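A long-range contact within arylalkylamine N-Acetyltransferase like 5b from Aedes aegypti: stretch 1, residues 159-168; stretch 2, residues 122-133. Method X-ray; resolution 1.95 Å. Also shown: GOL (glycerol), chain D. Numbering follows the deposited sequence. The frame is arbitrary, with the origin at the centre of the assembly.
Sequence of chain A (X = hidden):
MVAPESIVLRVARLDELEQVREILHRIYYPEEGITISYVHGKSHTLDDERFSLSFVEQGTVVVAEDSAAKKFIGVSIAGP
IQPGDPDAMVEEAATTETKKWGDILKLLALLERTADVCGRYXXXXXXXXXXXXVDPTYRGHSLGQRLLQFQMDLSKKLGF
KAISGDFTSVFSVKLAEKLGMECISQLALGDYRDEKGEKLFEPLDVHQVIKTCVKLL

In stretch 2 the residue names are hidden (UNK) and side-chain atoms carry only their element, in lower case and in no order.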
# COMPACT_ATOMS: atom_id res chain seq x y z
N GLY A 159 -10.15 16.36 3.75
CA GLY A 159 -9.36 17.50 4.18
C GLY A 159 -7.86 17.33 4.03
O GLY A 159 -7.10 18.21 4.44
N PHE A 160 -7.42 16.21 3.46
CA PHE A 160 -5.98 16.01 3.24
C PHE A 160 -5.45 16.97 2.18
O PHE A 160 -6.15 17.29 1.22
CB PHE A 160 -5.65 14.55 2.90
CG PHE A 160 -5.79 13.64 4.08
CD1 PHE A 160 -4.70 13.38 4.91
CD2 PHE A 160 -7.01 13.06 4.40
CE1 PHE A 160 -4.83 12.55 6.00
CE2 PHE A 160 -7.15 12.23 5.49
CZ PHE A 160 -6.06 11.97 6.30
N LYS A 161 -4.22 17.43 2.37
CA LYS A 161 -3.62 18.38 1.44
C LYS A 161 -2.68 17.68 0.47
O LYS A 161 -2.22 18.29 -0.48
CB LYS A 161 -2.90 19.51 2.18
CG LYS A 161 -3.83 20.40 2.99
CD LYS A 161 -5.14 20.68 2.25
CE LYS A 161 -5.27 22.14 1.82
NZ LYS A 161 -5.52 23.07 2.97
N ALA A 162 -2.41 16.40 0.71
CA ALA A 162 -1.52 15.62 -0.15
C ALA A 162 -1.79 14.11 -0.06
O ALA A 162 -2.20 13.61 0.99
CB ALA A 162 -0.05 15.92 0.17
N ILE A 163 -1.54 13.40 -1.16
CA ILE A 163 -1.65 11.95 -1.19
C ILE A 163 -0.37 11.33 -1.73
O ILE A 163 0.27 11.90 -2.61
CB ILE A 163 -2.83 11.48 -2.08
CG1 ILE A 163 -3.02 9.97 -1.98
CG2 ILE A 163 -2.59 11.88 -3.52
CD1 ILE A 163 -4.21 9.44 -2.80
N SER A 164 0.02 10.16 -1.20
CA SER A 164 1.23 9.48 -1.63
C SER A 164 1.04 7.98 -1.66
O SER A 164 0.00 7.46 -1.25
CB SER A 164 2.42 9.83 -0.73
OG SER A 164 2.12 9.63 0.64
N GLY A 165 2.05 7.28 -2.15
CA GLY A 165 2.02 5.83 -2.16
C GLY A 165 3.37 5.20 -2.45
O GLY A 165 4.25 5.83 -3.06
N ASP A 166 3.53 3.96 -2.01
CA ASP A 166 4.69 3.16 -2.36
C ASP A 166 4.26 2.19 -3.44
O ASP A 166 3.53 1.23 -3.18
CB ASP A 166 5.22 2.40 -1.13
CG ASP A 166 5.64 3.33 -0.00
OD1 ASP A 166 6.23 4.40 -0.29
OD2 ASP A 166 5.36 3.01 1.17
N PHE A 167 4.69 2.46 -4.67
CA PHE A 167 4.25 1.70 -5.83
C PHE A 167 5.33 0.73 -6.28
O PHE A 167 6.43 1.13 -6.68
CB PHE A 167 3.82 2.65 -6.94
CG PHE A 167 2.69 3.55 -6.53
CD1 PHE A 167 1.40 3.05 -6.42
CD2 PHE A 167 2.92 4.88 -6.22
CE1 PHE A 167 0.36 3.87 -6.02
CE2 PHE A 167 1.87 5.70 -5.82
CZ PHE A 167 0.59 5.19 -5.73
N THR A 168 5.01 -0.54 -6.16
CA THR A 168 5.94 -1.61 -6.32
C THR A 168 5.94 -2.20 -7.71
O THR A 168 6.78 -2.95 -8.03
CB THR A 168 5.68 -2.74 -5.31
OG1 THR A 168 5.53 -2.21 -4.00
CG2 THR A 168 6.84 -3.69 -5.28
N UNK A 122 5.53 20.66 3.35
CA UNK A 122 5.04 21.53 4.40
C UNK A 122 3.67 21.13 4.93
O UNK A 122 2.78 21.97 5.06
N UNK A 123 3.51 19.85 5.25
CA UNK A 123 2.23 19.31 5.68
C UNK A 123 2.29 18.78 7.11
O UNK A 123 3.33 18.30 7.55
c UNK A 123 2.15 18.42 3.29
c UNK A 123 1.24 19.51 2.73
c UNK A 123 1.82 18.17 4.76
c UNK A 123 2.06 17.14 2.45
N UNK A 124 1.16 18.85 7.82
CA UNK A 124 1.02 18.23 9.13
C UNK A 124 0.75 16.72 9.00
O UNK A 124 1.04 15.94 9.91
c UNK A 124 0.13 20.32 10.31
c UNK A 124 -1.05 20.93 11.05
o UNK A 124 -2.09 21.20 10.40
o UNK A 124 -0.94 21.15 12.28
c UNK A 124 -0.12 18.87 9.91
N UNK A 125 0.18 16.34 7.86
CA UNK A 125 -0.13 14.94 7.57
C UNK A 125 -0.39 14.76 6.07
O UNK A 125 -0.62 15.73 5.34
c UNK A 125 -1.34 14.46 8.39
c UNK A 125 -3.84 14.52 8.79
c UNK A 125 -2.64 15.18 8.09
c UNK A 125 -3.48 14.10 10.23
n UNK A 125 -4.61 14.25 11.20
N UNK A 126 -0.34 13.52 5.62
CA UNK A 126 -0.58 13.21 4.21
C UNK A 126 -1.41 11.94 4.17
O UNK A 126 -1.49 11.22 5.16
c UNK A 126 0.73 13.02 3.48
N UNK A 127 -2.01 11.65 3.02
CA UNK A 127 -2.80 10.43 2.86
C UNK A 127 -1.99 9.44 2.05
O UNK A 127 -1.62 9.71 0.90
c UNK A 127 -6.00 9.50 3.21
o UNK A 127 -8.32 6.93 2.03
c UNK A 127 -7.29 7.85 2.04
c UNK A 127 -5.20 9.71 2.11
c UNK A 127 -5.47 8.99 0.95
c UNK A 127 -4.10 10.77 2.12
c UNK A 127 -7.04 8.57 3.19
c UNK A 127 -6.51 8.06 0.91
N UNK A 128 -1.74 8.27 2.63
CA UNK A 128 -0.82 7.32 2.02
C UNK A 128 -1.51 6.04 1.58
O UNK A 128 -2.08 5.33 2.41
c UNK A 128 3.20 5.82 1.18
n UNK A 128 2.33 6.75 1.54
c UNK A 128 1.41 6.20 2.41
c UNK A 128 1.76 4.90 2.56
n UNK A 128 2.87 4.69 1.78
c UNK A 128 0.30 7.00 3.01
N UNK A 129 -1.49 5.77 0.28
CA UNK A 129 -2.01 4.52 -0.23
C UNK A 129 -1.01 3.41 0.08
O UNK A 129 0.11 3.40 -0.44
c UNK A 129 -2.85 3.24 -2.23
c UNK A 129 -3.24 5.69 -2.10
c UNK A 129 -2.27 4.57 -1.76
N UNK A 130 -1.43 2.48 0.94
CA UNK A 130 -0.61 1.32 1.30
C UNK A 130 -0.80 0.18 0.30
O UNK A 130 0.15 -0.53 -0.04
n UNK A 130 0.47 2.09 4.25
n UNK A 130 -0.93 3.11 5.52
c UNK A 130 -1.01 0.77 2.68
c UNK A 130 -1.67 2.36 4.63
c UNK A 130 0.35 2.92 5.28
c UNK A 130 -0.79 1.73 3.82
N UNK A 131 -2.04 -0.01 -0.15
CA UNK A 131 -2.38 -1.13 -1.04
C UNK A 131 -3.24 -0.66 -2.23
O UNK A 131 -4.17 0.12 -2.06
c UNK A 131 -3.01 -3.85 1.71
c UNK A 131 -2.27 -2.89 0.79
c UNK A 131 -3.15 -2.24 -0.28
c UNK A 131 -3.71 -3.29 -1.24
N UNK A 132 -2.92 -1.14 -3.42
CA UNK A 132 -3.78 -0.93 -4.60
C UNK A 132 -3.71 -2.23 -5.39
O UNK A 132 -2.66 -2.57 -5.92
c UNK A 132 -3.17 1.68 -7.51
c UNK A 132 -3.93 0.57 -6.79
c UNK A 132 -3.25 0.22 -5.45
c UNK A 132 -5.37 0.96 -6.58
N UNK A 133 -4.82 -2.97 -5.43
CA UNK A 133 -4.82 -4.29 -6.08
C UNK A 133 -6.09 -4.53 -6.89
O UNK A 133 -7.20 -4.29 -6.43
c UNK A 133 -4.62 -5.39 -5.04
C1 GOL D . 1.29 -0.42 -4.57
O1 GOL D . 1.82 -0.82 -5.81
C2 GOL D . 1.08 -1.68 -3.75
O2 GOL D . -0.31 -1.93 -3.65
C3 GOL D . 1.72 -1.48 -2.38
O3 GOL D . 2.06 -2.73 -1.82
O HOH W 1 -2.99 17.23 4.57
O HOH W 2 3.16 1.19 2.24

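Position 122 has no side-chain atoms and a positive phi of 77°, which favours glycine; it follows a helix and lies out of reach of stretch 1. It is Gly122. At position 123 four carbons fork at the second, and one terminal carbon packs 3.3 Å from Ala162 CB: Leu123, whose CD1 makes that contact. Position 124 carries three carbons, the third bearing two oxygens, and touches nothing on stretch 1. The forked oxygens fit Glu124, with glutamine excluded by the absence of nitrogen. Position 125 has four carbons in a row ending in nitrogen, and the chain runs beside the Phe160 ring: this is Lys125, whose CD lies 3.6 Å from Phe160 CE1, while a water bridges its carbonyl oxygen to Lys161 N.

A single carbon at position 126, with its CB 4.5 Å from Ala162 CB, identifies Ala126, the start of the strand. Position 127 shows one carbon, then a six-carbon ring bearing an oxygen, which lies against Phe160 and Ile163: Tyr127. Its ring turns an edge toward the face of Phe160, with Tyr127 CD2 3.7 Å from Phe160 CE2, and its CB lies over that same phenylalanine ring. Ile163 CG1 lies at the edge of the tyrosine ring, 3.9 Å from Tyr127 CD1.

Position 128 has one carbon and a five-membered ring of three carbons and two nitrogens, both nitrogens facing polar atoms of stretch 1. This is His128: ND1 shares a hydrogen bond with Ser164 OG at 3.0 Å, and NE2 donates a weak one to Asp166 OD2 at 3.1 Å. At position 129 one carbon carries two others, one of which meets Ile163; this is Val129, with CG2 3.9 Å from Ile163 CD1.

The same five-membered ring recurs at position 130, but its CB points away from stretch 1; this is His130, linked weakly through ND1 to a water that donates to Asp166 OD2. Position 131 has four carbons forked at the first, one arm two carbons long: Ile131, also pointing away. At position 132 four carbons fork at the second, and one end carbon reaches the Phe167 ring: this is Leu132, whose CD2 lies 4.4 Å from Phe167 CE1; its backbone N donates to glycerol O2 at 2.7 Å. The lone carbon at position 133 is Ala133, beyond reach.

The contact works as a parallel strand pairing. Tyr127 N donates to Ala162 O at 2.8 Å, Ser164 N to Tyr127 O at 2.7 Å, and Val129 N to Ser164 O at 2.7 Å. Tyr127, Val129 and Ile163 pack on one sheet face; His128 and Ser164 form a polar link on the other. Beyond this pairing the strands part, and glycerol binds both Leu132 N and Thr168 N.

Stretch 2 (122-133) GLEKAYHVHILA
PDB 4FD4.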